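PDB 2ZC0: alanine glyoxylate transaminase from Thermococcus litoralis, which probably transfers the amino group of alanine to glyoxylate, using pyridoxal 5'-phosphate as cofactor. Local coordinates for residues Val124-Asn129 with Lys176-Ile181; Met192-Arg197 with Asp226-Lys231; Phe219-Gly224 with Pro331-Phe336; Asp112-Val117 with Lys266-Gln271; Pro98-Ile103 with Ile259-Ile264. One frame throughout, in Å; residues are numbered along the deposited sequence.

Contact 1 of 5, residues Val124-Asn129 with Lys176-Ile181; sequences VVITEN and KLIYTI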
# COMPACT_ATOMS: atom_id res chain seq x y z
N VAL A 124 -4.91 11.27 5.57
CA VAL A 124 -5.56 11.72 6.79
C VAL A 124 -7.00 12.01 6.39
O VAL A 124 -7.24 12.63 5.37
CB VAL A 124 -4.96 13.03 7.33
CG1 VAL A 124 -5.95 13.70 8.30
CG2 VAL A 124 -3.64 12.74 8.02
N VAL A 125 -7.95 11.53 7.18
CA VAL A 125 -9.33 11.83 6.89
C VAL A 125 -9.85 12.48 8.16
O VAL A 125 -9.63 11.96 9.26
CB VAL A 125 -10.17 10.57 6.55
CG1 VAL A 125 -9.81 9.44 7.46
CG2 VAL A 125 -11.64 10.88 6.67
N ILE A 126 -10.48 13.65 8.04
CA ILE A 126 -10.98 14.33 9.21
C ILE A 126 -12.44 13.98 9.47
O ILE A 126 -13.23 13.82 8.54
CB ILE A 126 -10.75 15.88 9.09
CG1 ILE A 126 -11.72 16.66 9.97
CG2 ILE A 126 -10.84 16.31 7.66
CD1 ILE A 126 -13.12 16.79 9.39
N THR A 127 -12.77 13.82 10.75
CA THR A 127 -14.11 13.45 11.18
C THR A 127 -14.49 14.29 12.39
O THR A 127 -13.70 15.10 12.87
CB THR A 127 -14.15 11.99 11.63
OG1 THR A 127 -13.39 11.85 12.83
CG2 THR A 127 -13.55 11.08 10.56
N GLU A 128 -15.69 14.08 12.90
CA GLU A 128 -16.13 14.77 14.11
C GLU A 128 -15.49 13.98 15.25
O GLU A 128 -14.95 12.89 15.02
CB GLU A 128 -17.66 14.73 14.20
CG GLU A 128 -18.36 15.70 13.26
CD GLU A 128 -19.59 15.11 12.59
OE1 GLU A 128 -19.88 13.92 12.79
OE2 GLU A 128 -20.27 15.85 11.84
N ASN A 129 -15.50 14.53 16.47
CA ASN A 129 -14.97 13.82 17.63
C ASN A 129 -15.97 13.98 18.77
O ASN A 129 -16.16 15.09 19.28
CB ASN A 129 -13.59 14.37 18.06
CG ASN A 129 -12.96 13.56 19.21
OD1 ASN A 129 -13.29 12.38 19.41
ND2 ASN A 129 -12.05 14.17 19.95
N LYS A 176 -7.79 15.07 2.40
CA LYS A 176 -8.65 15.35 1.26
C LYS A 176 -10.12 15.17 1.54
O LYS A 176 -10.95 15.79 0.88
CB LYS A 176 -8.26 14.47 0.07
CG LYS A 176 -8.98 13.14 0.04
CD LYS A 176 -8.68 12.31 -1.22
CE LYS A 176 -7.29 11.69 -1.19
NZ LYS A 176 -7.14 10.67 -2.25
N LEU A 177 -10.44 14.33 2.52
CA LEU A 177 -11.84 14.07 2.83
C LEU A 177 -12.23 14.47 4.23
O LEU A 177 -11.41 14.50 5.15
CB LEU A 177 -12.17 12.58 2.65
CG LEU A 177 -11.74 11.82 1.39
CD1 LEU A 177 -11.96 10.32 1.59
CD2 LEU A 177 -12.52 12.33 0.20
N ILE A 178 -13.52 14.75 4.37
CA ILE A 178 -14.12 15.10 5.64
C ILE A 178 -15.38 14.26 5.68
O ILE A 178 -16.21 14.36 4.79
CB ILE A 178 -14.53 16.57 5.71
CG1 ILE A 178 -13.30 17.47 5.80
CG2 ILE A 178 -15.47 16.78 6.90
CD1 ILE A 178 -13.65 18.95 5.83
N TYR A 179 -15.49 13.41 6.69
CA TYR A 179 -16.65 12.55 6.90
C TYR A 179 -17.46 13.22 8.02
O TYR A 179 -16.92 13.52 9.10
CB TYR A 179 -16.22 11.15 7.34
CG TYR A 179 -17.32 10.26 7.89
CD1 TYR A 179 -17.38 9.94 9.24
CD2 TYR A 179 -18.31 9.73 7.05
CE1 TYR A 179 -18.38 9.13 9.76
CE2 TYR A 179 -19.33 8.90 7.57
CZ TYR A 179 -19.35 8.62 8.93
OH TYR A 179 -20.35 7.82 9.47
N THR A 180 -18.75 13.45 7.75
CA THR A 180 -19.63 14.08 8.73
C THR A 180 -21.03 13.47 8.74
O THR A 180 -21.53 12.99 7.72
CB THR A 180 -19.74 15.61 8.45
OG1 THR A 180 -20.74 16.19 9.29
CG2 THR A 180 -20.11 15.85 6.99
N ILE A 181 -21.65 13.49 9.92
CA ILE A 181 -23.00 12.99 10.14
C ILE A 181 -23.76 14.21 10.69
O ILE A 181 -23.98 14.33 11.90
CB ILE A 181 -23.01 11.88 11.22
CG1 ILE A 181 -21.88 10.87 10.93
CG2 ILE A 181 -24.38 11.20 11.26
CD1 ILE A 181 -21.64 9.83 12.02
O HOH W 1 -8.51 12.13 3.07
O HOH W 2 -17.96 12.15 11.82
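The Y179 ring has the methyl CG2 of T127 at its edge, near the ring plane, and its hydroxyl is held outside the pair by D214 of the cofactor pocket. The second flat group, the carboxylate of E128, is met from above its plane: T180 OG1 donates to E128 OE2 over 2.6 Å, arriving 39° out of that plane. The E128 chain bends at chi2 (139°) and so lays its tip across the end of the other strand, where I181 N makes weak, forked bonds to OE1 (3.4 Å) and OE2 (3.3 Å). E128 OE1 also accepts from Q185 and from water 2, which links E128 N to Y179 O. These residues lie on neighbouring parallel strands in the middle of the mixed sheet of a class I aminotransferase, and I181 and Y179 touch the bound pyridoxamine phosphate. I126 bonds through N and O to the residues flanking its partner I178: I126 N donates to L177 O at 3.2 Å, while Y179 N reaches I126 O at 2.9 Å, nearly along the C=O axis (170°). The side chains of I126 and I178 lie side by side, pointing the same way, and are pressed closely together, I126 CG2 to I178 CG1 being 3.3 Å and I126 CD1 to I178 CG2 3.4 Å. Where the strands part, water 1 bridges V124 O and L177 N.

Contact 2 of 5, residues Met192-Arg197 with Asp226-Lys231; sequences MSMERR and DIVPLK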
# COMPACT_ATOMS: atom_id res chain seq x y z
N MET A 192 -25.91 19.20 13.19
CA MET A 192 -25.27 20.41 12.71
C MET A 192 -26.31 21.46 12.33
O MET A 192 -27.33 21.14 11.73
CB MET A 192 -24.40 20.08 11.50
CG MET A 192 -23.45 21.17 11.11
SD MET A 192 -22.50 20.68 9.66
CE MET A 192 -21.36 19.55 10.42
N SER A 193 -26.04 22.71 12.68
CA SER A 193 -26.96 23.79 12.36
C SER A 193 -26.71 24.24 10.92
O SER A 193 -25.61 24.08 10.39
CB SER A 193 -26.75 24.96 13.33
OG SER A 193 -25.48 25.58 13.15
N MET A 194 -27.75 24.79 10.29
CA MET A 194 -27.63 25.25 8.91
C MET A 194 -26.49 26.25 8.78
O MET A 194 -25.80 26.31 7.76
CB MET A 194 -28.95 25.90 8.43
CG MET A 194 -30.16 24.95 8.36
SD MET A 194 -29.95 23.54 7.21
CE MET A 194 -29.45 24.40 5.69
N GLU A 195 -26.28 27.04 9.83
CA GLU A 195 -25.21 28.04 9.84
C GLU A 195 -23.84 27.38 9.65
O GLU A 195 -23.01 27.85 8.87
CB GLU A 195 -25.26 28.83 11.15
CG GLU A 195 -24.01 29.63 11.49
CD GLU A 195 -24.11 30.30 12.86
OE1 GLU A 195 -24.68 29.69 13.79
OE2 GLU A 195 -23.61 31.45 13.01
N ARG A 196 -23.61 26.28 10.36
CA ARG A 196 -22.34 25.55 10.29
C ARG A 196 -22.23 24.74 9.01
O ARG A 196 -21.14 24.52 8.49
CB ARG A 196 -22.20 24.64 11.51
CG ARG A 196 -21.95 25.43 12.77
CD ARG A 196 -21.65 24.54 13.95
NE ARG A 196 -21.38 25.32 15.15
CZ ARG A 196 -21.13 24.79 16.34
NH1 ARG A 196 -20.90 25.58 17.39
NH2 ARG A 196 -21.10 23.47 16.49
N ARG A 197 -23.37 24.30 8.50
CA ARG A 197 -23.42 23.53 7.28
C ARG A 197 -22.93 24.40 6.12
O ARG A 197 -22.22 23.92 5.24
CB ARG A 197 -24.85 23.04 7.04
CG ARG A 197 -25.29 22.06 8.11
CD ARG A 197 -26.78 21.95 8.24
NE ARG A 197 -27.33 20.78 7.58
CZ ARG A 197 -27.83 19.72 8.22
NH1 ARG A 197 -27.84 19.70 9.54
NH2 ARG A 197 -28.32 18.69 7.52
N ASP A 226 -36.56 23.31 8.78
CA ASP A 226 -36.47 22.76 7.44
C ASP A 226 -34.97 22.64 7.17
O ASP A 226 -34.43 23.34 6.32
CB ASP A 226 -37.13 23.71 6.42
CG ASP A 226 -37.40 23.03 5.07
OD1 ASP A 226 -38.10 21.99 5.05
OD2 ASP A 226 -36.93 23.55 4.03
N ILE A 227 -34.31 21.77 7.92
CA ILE A 227 -32.88 21.59 7.73
C ILE A 227 -32.67 20.75 6.47
O ILE A 227 -33.38 19.77 6.24
CB ILE A 227 -32.20 20.86 8.92
CG1 ILE A 227 -32.64 19.39 8.96
CG2 ILE A 227 -32.53 21.56 10.22
CD1 ILE A 227 -31.64 18.47 9.61
N VAL A 228 -31.71 21.15 5.66
CA VAL A 228 -31.46 20.41 4.44
C VAL A 228 -30.04 19.86 4.44
O VAL A 228 -29.13 20.41 5.07
CB VAL A 228 -31.67 21.30 3.19
CG1 VAL A 228 -33.04 21.97 3.25
CG2 VAL A 228 -30.58 22.35 3.09
N PRO A 229 -29.85 18.72 3.75
CA PRO A 229 -28.54 18.06 3.64
C PRO A 229 -27.54 19.00 2.99
O PRO A 229 -27.92 19.91 2.25
CB PRO A 229 -28.84 16.87 2.75
CG PRO A 229 -30.26 16.53 3.11
CD PRO A 229 -30.91 17.88 3.17
N LEU A 230 -26.26 18.79 3.28
CA LEU A 230 -25.22 19.60 2.67
C LEU A 230 -25.28 19.38 1.16
O LEU A 230 -25.01 20.29 0.38
CB LEU A 230 -23.85 19.19 3.18
CG LEU A 230 -23.58 19.21 4.69
CD1 LEU A 230 -22.34 18.38 5.00
CD2 LEU A 230 -23.39 20.66 5.16
N LYS A 231 -25.66 18.18 0.75
CA LYS A 231 -25.72 17.89 -0.67
C LYS A 231 -26.71 18.78 -1.42
O LYS A 231 -26.52 19.07 -2.61
CB LYS A 231 -26.07 16.42 -0.91
CG LYS A 231 -25.93 16.00 -2.37
CD LYS A 231 -24.54 16.30 -2.86
CE LYS A 231 -24.31 15.83 -4.30
NZ LYS A 231 -22.98 16.33 -4.78
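The first turn of helix 194-207 faces an irregular segment that keeps nearly constant spacing from it, with CA atoms 6.5 Å apart at M194 and I227 and 6.3 Å apart at R197 and L230. S193 is the N-cap residue, its OG taking a weak bond from R196 N. R197 makes the largest single contribution. Bent at chi3 (101°), it turns its guanidinium so that NE and NH2 both give weak bonds to V228 O, each 3.1 Å long. The stronger grip is within its own segment: R197 NH1 donates to M192 O at 2.7 Å, only 3° out of the guanidinium plane. M194, bent at chi2 and chi3, brings SD to V228 N (3.3 Å, a weak bond) and crosses V228 at about a right angle, CE to CG2 3.5 Å. Lower down the R197 chain, its CB meets L230 CD2 at 3.4 Å. L230 itself is wedged between helix 194-207, through L200, and the strands 175-180 and 210-214, through T180 and I211.

Contact 3 of 5, residues Phe219-Gly224 with Pro331-Phe336; sequences FMRYEG and PIAGMF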
# COMPACT_ATOMS: atom_id res chain seq x y z
N PHE A 219 -34.13 10.86 8.22
CA PHE A 219 -35.55 10.58 8.25
C PHE A 219 -36.06 10.26 9.65
O PHE A 219 -37.19 9.81 9.82
CB PHE A 219 -35.87 9.47 7.26
CG PHE A 219 -35.42 9.78 5.86
CD1 PHE A 219 -34.29 9.16 5.33
CD2 PHE A 219 -36.08 10.74 5.10
CE1 PHE A 219 -33.82 9.50 4.06
CE2 PHE A 219 -35.62 11.09 3.83
CZ PHE A 219 -34.49 10.46 3.31
N MET A 220 -35.22 10.49 10.66
CA MET A 220 -35.65 10.27 12.04
C MET A 220 -35.51 11.59 12.79
O MET A 220 -35.04 11.61 13.92
CB MET A 220 -34.79 9.22 12.76
CG MET A 220 -34.83 7.84 12.14
SD MET A 220 -34.73 6.58 13.41
CE MET A 220 -33.29 7.07 14.25
N ARG A 221 -35.89 12.68 12.13
CA ARG A 221 -35.83 14.01 12.73
C ARG A 221 -37.13 14.25 13.48
O ARG A 221 -38.17 13.72 13.09
CB ARG A 221 -35.65 15.10 11.67
CG ARG A 221 -34.33 15.86 11.79
CD ARG A 221 -34.43 17.23 11.15
NE ARG A 221 -34.90 17.15 9.77
CZ ARG A 221 -35.83 17.93 9.25
NH1 ARG A 221 -36.19 17.78 7.98
NH2 ARG A 221 -36.41 18.86 10.00
N TYR A 222 -37.08 15.06 14.53
CA TYR A 222 -38.28 15.32 15.31
C TYR A 222 -38.65 16.80 15.43
O TYR A 222 -39.82 17.15 15.29
CB TYR A 222 -38.12 14.73 16.72
CG TYR A 222 -37.64 13.29 16.73
CD1 TYR A 222 -36.53 12.91 17.49
CD2 TYR A 222 -38.27 12.31 15.97
CE1 TYR A 222 -36.06 11.59 17.48
CE2 TYR A 222 -37.81 11.00 15.95
CZ TYR A 222 -36.71 10.64 16.71
OH TYR A 222 -36.26 9.34 16.67
N GLU A 223 -37.66 17.66 15.67
CA GLU A 223 -37.94 19.08 15.87
C GLU A 223 -37.20 20.11 15.02
O GLU A 223 -37.47 21.31 15.14
CB GLU A 223 -37.73 19.41 17.34
CG GLU A 223 -38.22 18.31 18.25
CD GLU A 223 -38.12 18.68 19.70
OE1 GLU A 223 -37.03 19.11 20.13
OE2 GLU A 223 -39.14 18.53 20.41
N GLY A 224 -36.28 19.68 14.16
CA GLY A 224 -35.58 20.65 13.34
C GLY A 224 -36.58 21.37 12.44
O GLY A 224 -37.66 20.83 12.15
N PRO A 331 -31.18 15.25 21.80
CA PRO A 331 -31.33 15.13 20.35
C PRO A 331 -32.67 15.60 19.79
O PRO A 331 -33.71 15.40 20.41
CB PRO A 331 -31.10 13.64 20.11
CG PRO A 331 -31.67 13.03 21.36
CD PRO A 331 -31.11 13.93 22.44
N ILE A 332 -32.63 16.23 18.62
CA ILE A 332 -33.85 16.68 17.95
C ILE A 332 -34.08 15.67 16.83
O ILE A 332 -35.07 15.71 16.10
CB ILE A 332 -33.68 18.10 17.32
CG1 ILE A 332 -32.61 18.06 16.22
CG2 ILE A 332 -33.32 19.10 18.40
CD1 ILE A 332 -32.34 19.41 15.54
N ALA A 333 -33.14 14.74 16.72
CA ALA A 333 -33.21 13.71 15.70
C ALA A 333 -32.32 12.53 16.06
O ALA A 333 -31.47 12.63 16.95
CB ALA A 333 -32.79 14.28 14.36
N GLY A 334 -32.53 11.42 15.36
CA GLY A 334 -31.71 10.25 15.62
C GLY A 334 -32.35 9.23 16.53
O GLY A 334 -33.58 9.11 16.60
N MET A 335 -31.51 8.49 17.24
CA MET A 335 -31.99 7.44 18.13
C MET A 335 -31.07 7.22 19.32
O MET A 335 -31.33 6.38 20.18
CB MET A 335 -32.13 6.13 17.33
CG MET A 335 -30.91 5.80 16.49
SD MET A 335 -31.05 4.25 15.56
CE MET A 335 -30.02 3.33 16.47
N PHE A 336 -29.98 7.98 19.37
CA PHE A 336 -29.06 7.83 20.47
C PHE A 336 -29.06 9.06 21.35
O PHE A 336 -29.52 10.13 20.94
CB PHE A 336 -27.63 7.60 19.96
CG PHE A 336 -27.47 6.36 19.14
CD1 PHE A 336 -27.27 6.44 17.76
CD2 PHE A 336 -27.50 5.10 19.74
CE1 PHE A 336 -27.09 5.29 17.00
CE2 PHE A 336 -27.33 3.95 18.99
CZ PHE A 336 -27.12 4.04 17.61
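A single beta bridge, R221 with A333, joins two loops of the class I aminotransferase fold: one following strand 210-214 of the large domain, the other leading into strand 336-340 of the C-terminal small domain. The two run in nearly opposite directions, 166° apart. I332 O accepts twice, from Y222 N (2.6 Å, nearly along the C=O axis) and from E223 N (3.3 Å, in the carbonyl plane on a lone pair). On the other side of the bridge G334 N donates to M220 O at 2.9 Å. That same M220 O sits 3.4 Å above one face of the Y222 ring, offset toward its rim, while Y222 OH makes a weak bond to G334 O. At the backbone angles of G334 a side chain would collide with the carbonyl oxygen of A333. Helix 295-322 packs on the Y222 ring, and R221 NH2 is held by G225 O. R221 CG rests on A333 CB at 3.4 Å; the bent M220 chain brings its methyl CE to 3.1 Å from G334 O and 3.4 Å from M335 CB.

Contact 4 of 5, residues Asp112-Val117 with Lys266-Gln271; sequences DLLGRV and KKVLMQ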
# COMPACT_ATOMS: atom_id res chain seq x y z
N ASP A 112 -17.66 1.83 2.82
CA ASP A 112 -16.51 0.98 2.53
C ASP A 112 -16.13 1.13 1.04
O ASP A 112 -14.95 1.27 0.70
CB ASP A 112 -16.85 -0.48 2.86
CG ASP A 112 -15.76 -1.46 2.45
OD1 ASP A 112 -15.93 -2.08 1.37
OD2 ASP A 112 -14.76 -1.61 3.17
N LEU A 113 -17.14 1.12 0.18
CA LEU A 113 -16.90 1.30 -1.25
C LEU A 113 -16.19 2.64 -1.49
O LEU A 113 -15.21 2.71 -2.23
CB LEU A 113 -18.23 1.21 -2.01
CG LEU A 113 -18.47 -0.12 -2.76
CD1 LEU A 113 -17.99 -1.27 -1.92
CD2 LEU A 113 -19.94 -0.28 -3.13
N LEU A 114 -16.66 3.71 -0.84
CA LEU A 114 -16.05 5.02 -0.98
C LEU A 114 -14.61 5.06 -0.44
O LEU A 114 -13.74 5.70 -1.03
CB LEU A 114 -16.88 6.10 -0.25
CG LEU A 114 -17.96 6.93 -0.98
CD1 LEU A 114 -17.90 6.73 -2.51
CD2 LEU A 114 -19.30 6.57 -0.43
N GLY A 115 -14.37 4.42 0.70
CA GLY A 115 -13.04 4.45 1.26
C GLY A 115 -12.03 3.77 0.36
O GLY A 115 -10.89 4.21 0.22
N ARG A 116 -12.47 2.70 -0.28
CA ARG A 116 -11.58 1.96 -1.16
C ARG A 116 -11.17 2.75 -2.40
O ARG A 116 -10.07 2.61 -2.90
CB ARG A 116 -12.24 0.64 -1.54
CG ARG A 116 -12.48 -0.24 -0.32
CD ARG A 116 -13.03 -1.59 -0.74
NE ARG A 116 -12.24 -2.11 -1.85
CZ ARG A 116 -12.15 -3.39 -2.20
NH1 ARG A 116 -12.81 -4.30 -1.49
NH2 ARG A 116 -11.39 -3.72 -3.25
N VAL A 117 -12.05 3.63 -2.86
CA VAL A 117 -11.75 4.43 -4.04
C VAL A 117 -11.11 5.77 -3.69
O VAL A 117 -10.44 6.37 -4.53
CB VAL A 117 -13.05 4.71 -4.83
CG1 VAL A 117 -12.82 5.80 -5.85
CG2 VAL A 117 -13.53 3.43 -5.51
N LYS A 266 -17.94 6.60 -11.38
CA LYS A 266 -17.49 5.61 -12.36
C LYS A 266 -16.66 4.49 -11.70
O LYS A 266 -16.88 3.31 -11.96
CB LYS A 266 -16.65 6.29 -13.45
CG LYS A 266 -16.13 5.38 -14.57
CD LYS A 266 -15.01 6.09 -15.36
CE LYS A 266 -14.68 5.38 -16.68
NZ LYS A 266 -15.72 5.57 -17.74
N LYS A 267 -15.71 4.88 -10.86
CA LYS A 267 -14.86 3.92 -10.18
C LYS A 267 -15.58 3.17 -9.07
O LYS A 267 -15.28 2.01 -8.81
CB LYS A 267 -13.61 4.60 -9.62
CG LYS A 267 -12.57 4.89 -10.68
CD LYS A 267 -12.18 3.57 -11.39
CE LYS A 267 -11.16 3.81 -12.48
NZ LYS A 267 -10.03 2.83 -12.35
N VAL A 268 -16.51 3.82 -8.39
CA VAL A 268 -17.22 3.12 -7.34
C VAL A 268 -18.05 2.01 -7.97
O VAL A 268 -18.25 0.96 -7.38
CB VAL A 268 -18.17 4.04 -6.59
CG1 VAL A 268 -19.12 3.21 -5.74
CG2 VAL A 268 -17.36 4.98 -5.71
N LEU A 269 -18.53 2.27 -9.18
CA LEU A 269 -19.35 1.32 -9.91
C LEU A 269 -18.49 0.17 -10.51
O LEU A 269 -18.88 -0.98 -10.43
CB LEU A 269 -20.09 2.06 -11.02
CG LEU A 269 -21.62 1.93 -11.14
CD1 LEU A 269 -22.28 1.93 -9.77
CD2 LEU A 269 -22.14 3.10 -12.00
N MET A 270 -17.34 0.51 -11.10
CA MET A 270 -16.44 -0.49 -11.69
C MET A 270 -15.97 -1.53 -10.70
O MET A 270 -15.82 -2.69 -11.05
CB MET A 270 -15.19 0.16 -12.28
CG MET A 270 -15.32 0.81 -13.64
SD MET A 270 -13.64 1.26 -14.27
CE MET A 270 -14.08 2.11 -15.79
N GLN A 271 -15.72 -1.12 -9.46
CA GLN A 271 -15.24 -2.06 -8.45
C GLN A 271 -16.32 -2.86 -7.74
O GLN A 271 -16.04 -3.94 -7.22
CB GLN A 271 -14.41 -1.33 -7.39
CG GLN A 271 -15.22 -0.33 -6.57
CD GLN A 271 -14.55 0.09 -5.26
OE1 GLN A 271 -13.37 -0.17 -5.02
NE2 GLN A 271 -15.31 0.76 -4.41
O HOH W 3 -11.19 -1.55 -5.12
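Helices 106-118 and 262-272 cross steeply here, their local axes 9.6 Å apart at closest approach and inclined at 110°. Both pack on the large-domain sheet near its edge, L113, L114 and V268 all touching I258 of strand 256-259. The close part is built round Q271. Its CG takes the crowded position between backbone N and carbonyl carbon (chi1 65°), and the chain then extends past L113, running the opposite way. Q271 NE2 donates to L113 O at 2.9 Å, coming from above that carbonyl plane, and V117 CG2 packs against the same NE2 at 3.4 Å. Beside it V268 fits its CG2 against L114 CD1 (3.7 Å) and, less closely, V117 CG2 (4.1 Å). The packing loosens at L113 CB and V268 CG1, 4.3 Å apart. On the looser side R116 and Q271 meet through water 3, which donates to Q271 OE1 (2.6 Å) and accepts from R116 NH2 (2.9 Å), the guanidinium and amide planes almost perpendicular. R116 has its main partner in D112 of the second subunit, and K267 reaches backbone oxygens there. An alanine at Q271 would probably leave L113 O without its donor from the other helix and lose the packing on V117 CG2 and the water bridge to R116. The hydrogen-bond pattern fixes the amide's orientation, NE2 giving to a helix carbonyl and OE1 receiving from a water likely to be polarised by the arginine.

Contact 5 of 5, residues Pro98-Ile103 with Ile259-Ile264; sequences PENIVI and IAEGEI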
# COMPACT_ATOMS: atom_id res chain seq x y z
N PRO A 98 -31.23 9.56 -11.06
CA PRO A 98 -31.23 8.14 -10.69
C PRO A 98 -29.93 7.45 -11.09
O PRO A 98 -29.58 6.39 -10.56
CB PRO A 98 -32.43 7.59 -11.46
CG PRO A 98 -33.36 8.77 -11.52
CD PRO A 98 -32.41 9.89 -11.87
N GLU A 99 -29.23 8.05 -12.05
CA GLU A 99 -27.97 7.52 -12.55
C GLU A 99 -26.82 7.70 -11.57
O GLU A 99 -25.83 6.98 -11.64
CB GLU A 99 -27.61 8.19 -13.89
CG GLU A 99 -28.63 7.95 -15.00
CD GLU A 99 -28.95 6.48 -15.19
OE1 GLU A 99 -30.15 6.15 -15.30
OE2 GLU A 99 -28.01 5.65 -15.24
N ASN A 100 -26.95 8.66 -10.65
CA ASN A 100 -25.90 8.93 -9.67
C ASN A 100 -26.16 8.24 -8.34
O ASN A 100 -25.57 8.58 -7.32
CB ASN A 100 -25.75 10.43 -9.48
CG ASN A 100 -25.21 11.14 -10.71
OD1 ASN A 100 -24.01 11.38 -10.83
ND2 ASN A 100 -26.09 11.46 -11.64
N ILE A 101 -27.06 7.26 -8.35
CA ILE A 101 -27.39 6.54 -7.14
C ILE A 101 -26.89 5.11 -7.28
O ILE A 101 -27.18 4.44 -8.26
CB ILE A 101 -28.92 6.53 -6.87
CG1 ILE A 101 -29.39 7.94 -6.47
CG2 ILE A 101 -29.27 5.51 -5.80
CD1 ILE A 101 -30.90 8.03 -6.17
N VAL A 102 -26.11 4.66 -6.30
CA VAL A 102 -25.57 3.30 -6.29
C VAL A 102 -26.09 2.61 -5.02
O VAL A 102 -25.76 3.04 -3.91
CB VAL A 102 -24.02 3.30 -6.26
CG1 VAL A 102 -23.49 1.87 -6.32
CG2 VAL A 102 -23.47 4.12 -7.43
N ILE A 103 -26.91 1.57 -5.22
CA ILE A 103 -27.49 0.78 -4.13
C ILE A 103 -26.43 -0.15 -3.59
O ILE A 103 -25.97 -1.08 -4.27
CB ILE A 103 -28.67 -0.11 -4.61
CG1 ILE A 103 -29.73 0.75 -5.32
CG2 ILE A 103 -29.30 -0.84 -3.43
CD1 ILE A 103 -30.14 1.96 -4.55
N ILE A 259 -24.20 8.50 -3.45
CA ILE A 259 -24.60 9.52 -4.41
C ILE A 259 -23.29 10.24 -4.63
O ILE A 259 -22.75 10.86 -3.71
CB ILE A 259 -25.62 10.54 -3.85
CG1 ILE A 259 -26.97 9.88 -3.56
CG2 ILE A 259 -25.85 11.63 -4.90
CD1 ILE A 259 -28.00 10.88 -2.98
N ALA A 260 -22.76 10.10 -5.84
CA ALA A 260 -21.51 10.70 -6.25
C ALA A 260 -21.63 11.06 -7.73
O ALA A 260 -22.65 10.77 -8.37
CB ALA A 260 -20.36 9.71 -6.05
N GLU A 261 -20.58 11.66 -8.27
CA GLU A 261 -20.60 12.08 -9.66
C GLU A 261 -19.26 11.89 -10.31
O GLU A 261 -18.29 11.56 -9.65
CB GLU A 261 -20.98 13.56 -9.76
CG GLU A 261 -22.45 13.84 -9.47
CD GLU A 261 -22.64 14.95 -8.45
OE1 GLU A 261 -22.18 16.09 -8.71
OE2 GLU A 261 -23.25 14.67 -7.40
N GLY A 262 -19.24 12.08 -11.63
CA GLY A 262 -18.01 11.95 -12.39
C GLY A 262 -17.20 10.68 -12.22
O GLY A 262 -17.74 9.59 -12.11
N GLU A 263 -15.89 10.85 -12.20
CA GLU A 263 -14.97 9.74 -12.08
C GLU A 263 -15.12 8.93 -10.80
O GLU A 263 -14.90 7.72 -10.80
CB GLU A 263 -13.54 10.26 -12.24
CG GLU A 263 -13.24 10.90 -13.61
CD GLU A 263 -13.92 12.26 -13.83
OE1 GLU A 263 -14.02 13.06 -12.87
OE2 GLU A 263 -14.34 12.54 -14.98
N ILE A 264 -15.49 9.58 -9.70
CA ILE A 264 -15.68 8.85 -8.44
C ILE A 264 -16.82 7.86 -8.64
O ILE A 264 -16.68 6.67 -8.34
CB ILE A 264 -15.99 9.81 -7.27
CG1 ILE A 264 -14.72 10.57 -6.88
CG2 ILE A 264 -16.52 9.04 -6.06
CD1 ILE A 264 -14.95 11.66 -5.88
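Among the side chains that meet here, the polar atom held most firmly is E261 OE2, gripped by one salt bridge, from K231 NZ outside the pair. Across the pair no clear hydrogen bond forms; instead N100 O receives a single CA-H...O contact from I259 CA, 3.2 Å long and nearly straight (167° at the hydrogen). N100 supplies most of the first segment's interface. With CG anti to the carbonyl carbon (chi1 -67°), its CB is directed toward residues 259-264, bringing CB to 3.3 Å and CG to 3.5 Å from A260 O. The amide crosses E261 at about a right angle, the amide and carboxylate planes being 81° apart, and N100 CG lies 4.1 Å from E261 CG. The contact marks the edge of the large-domain sheet, where the outermost strand 101-104 runs antiparallel to strand 256-259, just before the latter turns into helix 262-272. An alanine at N100 would retain the backbone contact but probably lose the amide's contacts with A260 O and E261, loosening the junction between the start of strand 101-104 and the residues that follow I259. One step along, I101 CG1 and I259 CG1 meet at 4.3 Å, with I259 also covered by helix 78-91 through L88. Y3 of the second subunit packs on E261.

How the contacts relate
Contacts 1 and 5 both lie on the large mixed sheet, about 20 Å apart between centres, contact 1 inside it and contact 5 at its edge strand. Along the chain contacts 4 and 5 interlock, and the loops they close each enclose contacts 1 and 2. Contacts 4 and 5 have centres about 10 Å apart, share helix 262-272, touch through L269 and V102, and both face the second subunit, so they tie the sheet edge to the subunit interface. Contact 2 meets contact 1 through T180, contact 3 through I227 and R221, and contact 5 through a salt bridge. Contact 3, about 30 Å from contact 4 between centres, lies across the chain's centre from it, toward the small domain.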